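Local coordinates for protein putative metal-dependent phosphoesterase (Bifidobacterium adolescentis, PDB 3O0F) that binds AMP beside a cluster of iron and zinc ions and is a metal-dependent phosphoesterase of the PHP family, probably acting on nucleotide phosphoesters, at residues Leu213-Asp216 and Glu217-Asp220; Leu275-Asp278 and Asp279-Arg282; Val281-Ile284 and Leu285-Val289. All coordinates share one frame; numbering follows the deposited sequence.

Contact 1. Residues Leu213-Asp216 and Glu217-Asp220; sequences LLSD and EQLD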
ATOM      1  N   LEU A 213      10.533   9.501 -11.479  1.00 22.86           N
ATOM      2  CA  LEU A 213       9.082   9.416 -11.352  1.00 20.43           C
ATOM      3  C   LEU A 213       8.420   9.004 -12.675  1.00 16.87           C
ATOM      4  O   LEU A 213       8.992   9.102 -13.769  1.00 17.73           O
ATOM      5  CB  LEU A 213       8.516  10.760 -10.912  1.00 21.87           C
ATOM      6  CG  LEU A 213       9.114  11.399  -9.663  1.00 23.68           C
ATOM      7  CD1 LEU A 213       8.511  12.795  -9.464  1.00 26.58           C
ATOM      8  CD2 LEU A 213       8.869  10.495  -8.421  1.00 23.34           C
ATOM      9  N   LEU A 214       7.205   8.506 -12.565  1.00 14.51           N
ATOM     10  CA  LEU A 214       6.340   8.374 -13.724  1.00 16.13           C
ATOM     11  C   LEU A 214       6.254   9.691 -14.446  1.00 15.93           C
ATOM     12  O   LEU A 214       6.098  10.768 -13.816  1.00 13.88           O
ATOM     13  CB  LEU A 214       4.915   7.960 -13.308  1.00 18.96           C
ATOM     14  CG  LEU A 214       4.756   6.535 -12.808  1.00 22.23           C
ATOM     15  CD1 LEU A 214       3.341   6.362 -12.232  1.00 19.10           C
ATOM     16  CD2 LEU A 214       5.048   5.518 -13.914  1.00 20.61           C
ATOM     17  N   SER A 215       6.331   9.618 -15.769  1.00 15.82           N
ATOM     18  CA  SER A 215       6.162  10.788 -16.579  1.00 14.92           C
ATOM     19  C   SER A 215       4.678  11.049 -16.863  1.00 14.34           C
ATOM     20  O   SER A 215       3.827  10.188 -16.660  1.00 11.81           O
ATOM     21  CB  SER A 215       6.882  10.593 -17.877  1.00 15.83           C
ATOM     22  OG  SER A 215       6.218   9.618 -18.627  1.00 12.86           O
ATOM     23  N   ASP A 216       4.378  12.235 -17.373  1.00 15.54           N
ATOM     24  CA  ASP A 216       3.016  12.570 -17.813  1.00 16.76           C
ATOM     25  C   ASP A 216       2.481  11.582 -18.848  1.00 16.71           C
ATOM     26  O   ASP A 216       1.292  11.257 -18.823  1.00 18.94           O
ATOM     27  CB  ASP A 216       2.949  13.966 -18.446  1.00 16.27           C
ATOM     28  CG  ASP A 216       3.258  15.110 -17.435  1.00 27.59           C
ATOM     29  OD1 ASP A 216       3.533  14.818 -16.256  1.00 22.95           O
ATOM     30  OD2 ASP A 216       3.194  16.302 -17.823  1.00 23.07           O
ATOM     31  N   GLU A 217       3.332  11.184 -19.791  1.00 17.76           N
ATOM     32  CA  GLU A 217       2.962  10.196 -20.822  1.00 19.69           C
ATOM     33  C   GLU A 217       2.574   8.845 -20.207  1.00 16.04           C
ATOM     34  O   GLU A 217       1.585   8.261 -20.613  1.00 13.75           O
ATOM     35  CB  GLU A 217       4.072  10.029 -21.911  1.00 21.06           C
ATOM     36  CG  GLU A 217       4.196  11.278 -22.814  1.00 40.39           C
ATOM     37  CD  GLU A 217       4.825  11.094 -24.247  1.00 52.93           C
ATOM     38  OE1 GLU A 217       6.079  11.024 -24.406  1.00 50.58           O
ATOM     39  OE2 GLU A 217       4.040  11.129 -25.226  1.00 53.95           O
ATOM     40  N   GLN A 218       3.330   8.361 -19.223  1.00 16.85           N
ATOM     41  CA  GLN A 218       2.984   7.104 -18.547  1.00 17.06           C
ATOM     42  C   GLN A 218       1.681   7.254 -17.773  1.00 16.47           C
ATOM     43  O   GLN A 218       0.877   6.319 -17.724  1.00 16.02           O
ATOM     44  CB  GLN A 218       4.092   6.619 -17.613  1.00 17.50           C
ATOM     45  CG  GLN A 218       5.434   6.287 -18.316  1.00 13.67           C
ATOM     46  CD  GLN A 218       6.533   6.002 -17.318  1.00 20.58           C
ATOM     47  OE1 GLN A 218       7.058   6.924 -16.677  1.00 15.75           O
ATOM     48  NE2 GLN A 218       6.917   4.705 -17.185  1.00 23.10           N
ATOM     49  N   LEU A 219       1.469   8.422 -17.160  1.00 15.26           N
ATOM     50  CA  LEU A 219       0.220   8.672 -16.475  1.00 14.80           C
ATOM     51  C   LEU A 219      -0.929   8.714 -17.465  1.00 18.15           C
ATOM     52  O   LEU A 219      -1.993   8.181 -17.162  1.00 15.27           O
ATOM     53  CB  LEU A 219       0.255   9.947 -15.602  1.00 14.95           C
ATOM     54  CG  LEU A 219       1.084   9.795 -14.311  1.00 16.72           C
ATOM     55  CD1 LEU A 219       1.243  11.111 -13.570  1.00 18.16           C
ATOM     56  CD2 LEU A 219       0.467   8.727 -13.392  1.00 14.79           C
ATOM     57  N   ASP A 220      -0.712   9.311 -18.651  1.00 17.16           N
ATOM     58  CA  ASP A 220      -1.758   9.402 -19.659  1.00 18.71           C
ATOM     59  C   ASP A 220      -2.187   8.031 -20.130  1.00 17.32           C
ATOM     60  O   ASP A 220      -3.374   7.799 -20.230  1.00 19.52           O
ATOM     61  CB  ASP A 220      -1.350  10.247 -20.855  1.00 20.74           C
ATOM     62  CG  ASP A 220      -1.333  11.742 -20.537  1.00 32.84           C
ATOM     63  OD1 ASP A 220      -1.987  12.176 -19.558  1.00 34.36           O
ATOM     64  OD2 ASP A 220      -0.657  12.484 -21.279  1.00 37.99           O
TER
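Gln218 folds back from the first turn of its helix onto Ser215 and Leu214. Its CB packs near Ser215 O, and Gln218 CG comes 3.4 Å from Ser215 OG. The side chain is extended beyond CG (chi2 172°), which carries the amide back to Leu214 and Ser215. Gln218 CD lies 3.7 Å from Leu214 CD2. At the tip, Gln218 OE1 accepts from Ser215 N at 2.9 Å, with a nearly straight N-H...O angle of 167°. Arg212 NH1 also bonds Gln218 OE1, and a weak hydrogen bond from NE2 to Asp80 OD1 may favour this turn of the amide.

Ser215 answers from the other direction. Ser215 OG sits between its own backbone N and carbonyl carbon (chi1 69°) and accepts from Gln218 N at 3.2 Å. This reciprocal pair is a capping box, with Ser215 as the N-cap. Ser215 O takes Leu219 N at 3.0 Å and starts the helical bonding.

Leu214 CD1 meets Leu219 CD2 at 3.9 Å, the two side chains crossing at about a right angle. Asp216 OD1 forms a salt bridge with Arg244 NH2 of helix 239-252. The cap thus lies between strand 83-90, where Leu214 and Gln218 touch Val83, and helix 239-252, where Leu219 packs on Ile248.

Contact 2. Residues Leu275-Asp278 and Asp279-Arg282; sequences LTDD and DTVR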
ATOM      1  N   LEU A 275      -5.341  12.956   4.425  1.00 12.02           N
ATOM      2  CA  LEU A 275      -6.725  12.503   4.369  1.00 14.23           C
ATOM      3  C   LEU A 275      -7.354  12.665   2.963  1.00 15.79           C
ATOM      4  O   LEU A 275      -6.919  13.511   2.170  1.00 13.47           O
ATOM      5  CB  LEU A 275      -7.546  13.282   5.392  1.00 14.64           C
ATOM      6  CG  LEU A 275      -7.234  13.056   6.890  1.00 15.93           C
ATOM      7  CD1 LEU A 275      -7.975  14.078   7.766  1.00 18.59           C
ATOM      8  CD2 LEU A 275      -7.540  11.624   7.360  1.00  9.72           C
ATOM      9  N   THR A 276      -8.407  11.872   2.713  1.00 13.96           N
ATOM     10  CA  THR A 276      -9.247  12.007   1.535  1.00 11.67           C
ATOM     11  C   THR A 276     -10.557  12.642   1.963  1.00 10.39           C
ATOM     12  O   THR A 276     -11.120  12.241   2.978  1.00 10.31           O
ATOM     13  CB  THR A 276      -9.512  10.629   0.881  1.00 13.02           C
ATOM     14  OG1 THR A 276      -8.269  10.022   0.564  1.00 11.71           O
ATOM     15  CG2 THR A 276     -10.304  10.779  -0.407  1.00 12.78           C
ATOM     16  N   ASP A 277     -11.043  13.650   1.231  1.00 12.25           N
ATOM     17  CA  ASP A 277     -12.297  14.286   1.633  1.00 15.33           C
ATOM     18  C   ASP A 277     -13.482  13.335   1.411  1.00 16.71           C
ATOM     19  O   ASP A 277     -13.379  12.392   0.632  1.00 12.91           O
ATOM     20  CB  ASP A 277     -12.539  15.649   1.020  1.00 17.12           C
ATOM     21  CG  ASP A 277     -12.629  15.649  -0.496  1.00 20.10           C
ATOM     22  OD1 ASP A 277     -13.192  14.724  -1.119  1.00 24.35           O
ATOM     23  OD2 ASP A 277     -12.177  16.662  -1.070  1.00 36.78           O
ATOM     24  N   ASP A 278     -14.526  13.574   2.189  1.00 16.05           N
ATOM     25  CA  ASP A 278     -15.791  12.845   2.140  1.00 17.72           C
ATOM     26  C   ASP A 278     -16.388  12.736   0.755  1.00 14.83           C
ATOM     27  O   ASP A 278     -16.840  11.667   0.364  1.00 15.52           O
ATOM     28  CB  ASP A 278     -16.825  13.514   3.072  1.00 18.24           C
ATOM     29  CG  ASP A 278     -16.508  13.294   4.551  1.00 25.16           C
ATOM     30  OD1 ASP A 278     -15.460  12.688   4.857  1.00 25.70           O
ATOM     31  OD2 ASP A 278     -17.294  13.742   5.416  1.00 34.63           O
ATOM     32  N   ASP A 279     -16.367  13.806  -0.014  1.00 15.65           N
ATOM     33  CA  ASP A 279     -16.901  13.724  -1.376  1.00 17.08           C
ATOM     34  C   ASP A 279     -16.179  12.733  -2.242  1.00 16.90           C
ATOM     35  O   ASP A 279     -16.819  12.032  -3.018  1.00 17.16           O
ATOM     36  CB  ASP A 279     -16.903  15.085  -2.082  1.00 21.02           C
ATOM     37  CG  ASP A 279     -17.888  16.066  -1.429  1.00 32.90           C
ATOM     38  OD1 ASP A 279     -18.752  15.602  -0.649  1.00 32.54           O
ATOM     39  OD2 ASP A 279     -17.774  17.293  -1.673  1.00 38.27           O
ATOM     40  N   THR A 280     -14.860  12.689  -2.139  1.00 15.43           N
ATOM     41  CA  THR A 280     -14.070  11.804  -2.969  1.00 15.81           C
ATOM     42  C   THR A 280     -14.303  10.365  -2.515  1.00 11.09           C
ATOM     43  O   THR A 280     -14.434   9.479  -3.354  1.00  9.94           O
ATOM     44  CB  THR A 280     -12.557  12.156  -2.929  1.00 18.71           C
ATOM     45  OG1 THR A 280     -12.370  13.480  -3.426  1.00 16.30           O
ATOM     46  CG2 THR A 280     -11.756  11.189  -3.780  1.00  9.62           C
ATOM     47  N   VAL A 281     -14.441  10.135  -1.212  1.00 10.75           N
ATOM     48  CA  VAL A 281     -14.748   8.744  -0.718  1.00  8.98           C
ATOM     49  C   VAL A 281     -16.115   8.321  -1.189  1.00 12.46           C
ATOM     50  O   VAL A 281     -16.297   7.217  -1.684  1.00  9.80           O
ATOM     51  CB  VAL A 281     -14.631   8.620   0.791  1.00 14.00           C
ATOM     52  CG1 VAL A 281     -15.072   7.273   1.289  1.00  9.40           C
ATOM     53  CG2 VAL A 281     -13.193   8.892   1.243  1.00 11.94           C
ATOM     54  N   ARG A 282     -17.092   9.221  -1.102  1.00 15.51           N
ATOM     55  CA  ARG A 282     -18.427   8.952  -1.688  1.00 16.77           C
ATOM     56  C   ARG A 282     -18.343   8.431  -3.082  1.00 13.49           C
ATOM     57  O   ARG A 282     -18.955   7.411  -3.446  1.00 14.85           O
ATOM     58  CB  ARG A 282     -19.298  10.215  -1.696  1.00 19.67           C
ATOM     59  CG  ARG A 282     -20.412  10.157  -0.790  1.00 22.48           C
ATOM     60  CD  ARG A 282     -21.342  11.347  -0.951  1.00 26.90           C
ATOM     61  NE  ARG A 282     -21.772  11.700   0.373  1.00 25.80           N
ATOM     62  CZ  ARG A 282     -21.267  12.674   1.128  1.00 37.08           C
ATOM     63  NH1 ARG A 282     -20.349  13.521   0.674  1.00 33.74           N
ATOM     64  NH2 ARG A 282     -21.755  12.833   2.348  1.00 43.10           N
TER
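Asp277 OD1 receives two hydrogen bonds from Thr280. Thr280 N donates to Asp277 OD1 at 2.8 Å, nearly in line with the C-O bond of the carboxylate. Thr280 OG1 donates to Asp277 OD1 at 2.7 Å, from the syn side and 35° out of the carboxylate plane. Asp277 is the N-cap of helix 278-287. Its CG stands between the backbone N and the carbonyl carbon (chi1 61°), which brings OD1 over the first turn. The side chains of Asp277 and Thr280 cross at about a right angle.

Behind this polar pair lies an apolar one. Thr276 CG2 touches Thr280 CB at 3.7 Å and Val281 CG2 at 3.8 Å. The hydroxyl of Thr276 is bonded to Gly258 O, and its methyl faces the helix. Backbone bonds carry the turn onward: Val281 N to Asp277 O at 3.1 Å, and Arg282 N to Asp278 O at 2.9 Å.

Further out, Arg282 NH1 forms a salt bridge with Asp279 OD1 at 2.9 Å, in the guanidinium plane. Asp278 OD2 is hydrogen-bonded to His43 ND1, and Trp15 of strand 15-19 touches Asp278 and Val281.

Asp277 caps the helix, and Asp278 and Asp279 fill its first two positions. Their negative charge would probably interact favourably with the positive end of the helix dipole. His43 and Arg282 probably offset the like charges, and the double grip on OD1 fixes the cap.

Contact 3. Residues Val281-Ile284 and Leu285-Val289; sequences VREI and LCRGV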
ATOM      1  N   VAL A 281     -14.441  10.135  -1.212  1.00 10.75           N
ATOM      2  CA  VAL A 281     -14.748   8.744  -0.718  1.00  8.98           C
ATOM      3  C   VAL A 281     -16.115   8.321  -1.189  1.00 12.46           C
ATOM      4  O   VAL A 281     -16.297   7.217  -1.684  1.00  9.80           O
ATOM      5  CB  VAL A 281     -14.631   8.620   0.791  1.00 14.00           C
ATOM      6  CG1 VAL A 281     -15.072   7.273   1.289  1.00  9.40           C
ATOM      7  CG2 VAL A 281     -13.193   8.892   1.243  1.00 11.94           C
ATOM      8  N   ARG A 282     -17.092   9.221  -1.102  1.00 15.51           N
ATOM      9  CA  ARG A 282     -18.427   8.952  -1.688  1.00 16.77           C
ATOM     10  C   ARG A 282     -18.343   8.431  -3.082  1.00 13.49           C
ATOM     11  O   ARG A 282     -18.955   7.411  -3.446  1.00 14.85           O
ATOM     12  CB  ARG A 282     -19.298  10.215  -1.696  1.00 19.67           C
ATOM     13  CG  ARG A 282     -20.412  10.157  -0.790  1.00 22.48           C
ATOM     14  CD  ARG A 282     -21.342  11.347  -0.951  1.00 26.90           C
ATOM     15  NE  ARG A 282     -21.772  11.700   0.373  1.00 25.80           N
ATOM     16  CZ  ARG A 282     -21.267  12.674   1.128  1.00 37.08           C
ATOM     17  NH1 ARG A 282     -20.349  13.521   0.674  1.00 33.74           N
ATOM     18  NH2 ARG A 282     -21.755  12.833   2.348  1.00 43.10           N
ATOM     19  N   GLU A 283     -17.571   9.125  -3.876  1.00 15.20           N
ATOM     20  CA  GLU A 283     -17.396   8.769  -5.265  1.00 18.92           C
ATOM     21  C   GLU A 283     -16.677   7.429  -5.424  1.00 16.61           C
ATOM     22  O   GLU A 283     -17.032   6.647  -6.296  1.00 13.05           O
ATOM     23  CB  GLU A 283     -16.708   9.915  -6.015  1.00 22.34           C
ATOM     24  CG  GLU A 283     -16.597   9.763  -7.547  1.00 30.16           C
ATOM     25  CD  GLU A 283     -17.921   9.490  -8.302  1.00 35.42           C
ATOM     26  OE1 GLU A 283     -19.029   9.856  -7.836  1.00 34.38           O
ATOM     27  OE2 GLU A 283     -17.830   8.905  -9.412  1.00 37.22           O
ATOM     28  N   ILE A 284     -15.704   7.123  -4.582  1.00 12.70           N
ATOM     29  CA  ILE A 284     -15.070   5.813  -4.661  1.00 10.66           C
ATOM     30  C   ILE A 284     -16.097   4.691  -4.428  1.00 11.84           C
ATOM     31  O   ILE A 284     -16.092   3.621  -5.098  1.00 11.94           O
ATOM     32  CB  ILE A 284     -13.900   5.697  -3.665  1.00  9.49           C
ATOM     33  CG1 ILE A 284     -12.759   6.656  -4.058  1.00 10.56           C
ATOM     34  CG2 ILE A 284     -13.364   4.219  -3.601  1.00  7.65           C
ATOM     35  CD1 ILE A 284     -11.604   6.736  -3.037  1.00 11.43           C
ATOM     36  N   LEU A 285     -16.935   4.911  -3.420  1.00  9.28           N
ATOM     37  CA  LEU A 285     -17.928   3.929  -2.993  1.00 11.99           C
ATOM     38  C   LEU A 285     -18.966   3.693  -4.074  1.00 13.20           C
ATOM     39  O   LEU A 285     -19.406   2.538  -4.332  1.00 15.02           O
ATOM     40  CB  LEU A 285     -18.602   4.393  -1.703  1.00 14.16           C
ATOM     41  CG  LEU A 285     -17.806   4.146  -0.405  1.00 17.98           C
ATOM     42  CD1 LEU A 285     -18.412   4.923   0.744  1.00 11.28           C
ATOM     43  CD2 LEU A 285     -17.731   2.673  -0.036  1.00 11.23           C
ATOM     44  N   CYS A 286     -19.368   4.797  -4.702  1.00 17.33           N
ATOM     45  CA  CYS A 286     -20.339   4.770  -5.804  1.00 17.15           C
ATOM     46  C   CYS A 286     -19.804   4.114  -7.058  1.00 17.67           C
ATOM     47  O   CYS A 286     -20.549   3.409  -7.731  1.00 18.29           O
ATOM     48  CB  CYS A 286     -20.875   6.170  -6.113  1.00 20.43           C
ATOM     49  SG  CYS A 286     -21.872   6.851  -4.771  1.00 24.91           S
ATOM     50  N   ARG A 287     -18.520   4.285  -7.360  1.00 15.15           N
ATOM     51  CA  ARG A 287     -17.940   3.616  -8.488  1.00 17.93           C
ATOM     52  C   ARG A 287     -17.637   2.162  -8.272  1.00 17.43           C
ATOM     53  O   ARG A 287     -17.657   1.419  -9.237  1.00 20.01           O
ATOM     54  CB  ARG A 287     -16.610   4.243  -8.905  1.00 18.18           C
ATOM     55  CG  ARG A 287     -16.776   5.550  -9.457  1.00 25.96           C
ATOM     56  CD  ARG A 287     -15.510   5.987 -10.091  1.00 26.06           C
ATOM     57  NE  ARG A 287     -15.619   7.392 -10.306  1.00 26.03           N
ATOM     58  CZ  ARG A 287     -14.757   8.137 -10.962  1.00 30.90           C
ATOM     59  NH1 ARG A 287     -13.656   7.613 -11.515  1.00 26.45           N
ATOM     60  NH2 ARG A 287     -15.039   9.421 -11.056  1.00 28.21           N
ATOM     61  N   GLY A 288     -17.286   1.777  -7.050  1.00 12.18           N
ATOM     62  CA  GLY A 288     -16.891   0.393  -6.727  1.00 13.20           C
ATOM     63  C   GLY A 288     -18.062  -0.571  -6.546  1.00 14.45           C
ATOM     64  O   GLY A 288     -19.238  -0.233  -6.754  1.00 14.21           O
ATOM     65  N   VAL A 289     -17.705  -1.805  -6.225  1.00 13.30           N
ATOM     66  CA  VAL A 289     -18.618  -2.890  -6.027  1.00 15.08           C
ATOM     67  C   VAL A 289     -19.303  -2.717  -4.651  1.00 17.67           C
ATOM     68  O   VAL A 289     -18.683  -2.250  -3.677  1.00 16.70           O
ATOM     69  CB  VAL A 289     -17.812  -4.228  -6.044  1.00 19.95           C
ATOM     70  CG1 VAL A 289     -18.652  -5.401  -5.588  1.00 24.64           C
ATOM     71  CG2 VAL A 289     -17.239  -4.485  -7.481  1.00 19.51           C
TER
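Glu283 and Arg287 meet one helical turn apart, with carboxylate and guanidinium planes 78° from each other. A single oxygen, Glu283 OE2, takes both bonds. Arg287 NE donates to the anti lone pair of Glu283 OE2 at 2.8 Å, in an almost straight bond (171°). Arg287 NH2 adds a longer bond to Glu283 OE2 at 3.3 Å. OE2 lies in the guanidinium plane, so it is approached side-on by the NE and NH2 edge.

The two side chains reach this point differently. Glu283 has CG anti to the backbone N, and its bend at chi2 (54°) brings OE2 over toward Arg287. Arg287 runs extended from CG to NE, and Arg287 CG passes 3.5 Å from Glu283 OE2. Its other nitrogen, NH1, forms a salt bridge with Asp228. With an alanine in place of the arginine, Glu283 OE2 and Asp228 would probably lose their shared positive partner, and Leu255 part of its cover.

Val281 and Leu285 lie side by side and point the same way, with Val281 CG1 and Leu285 CD1 4.1 Å apart. Ile284 packs instead on the sheet, against Leu255, Ile17 and Val198. Backbone bonds continue to the end of the helix, where Gly288 N reaches Ile284 O at 2.9 Å. Gly288 then leaves the helical conformation. The arrangement is a typical i to i+4 salt bridge on the last turns of a helix with one face packed on the sheet of a PHP domain.

Contact 1 comes first along the chain, at the start of helix 216-225. Contacts 2 and 3 follow, overlapping on helix 278-287 at Val281 and Arg282. Their centres are about 10 Å apart, contact 2 at the start of this helix and contact 3 at its end. Contact 1 touches neither: its centre is about 24 Å from that of contact 2 and about 25 Å from that of contact 3. Both helices pack against the same mixed seven-stranded sheet. Contact 1 meets strand 83-90, while contacts 2 and 3 both meet the outermost strands 15-19 and 255-258. Strand 15-19 carries the iron ligand His18 and strand 83-90 carries His86, consistent with both helices backing strands that hold metal ligands.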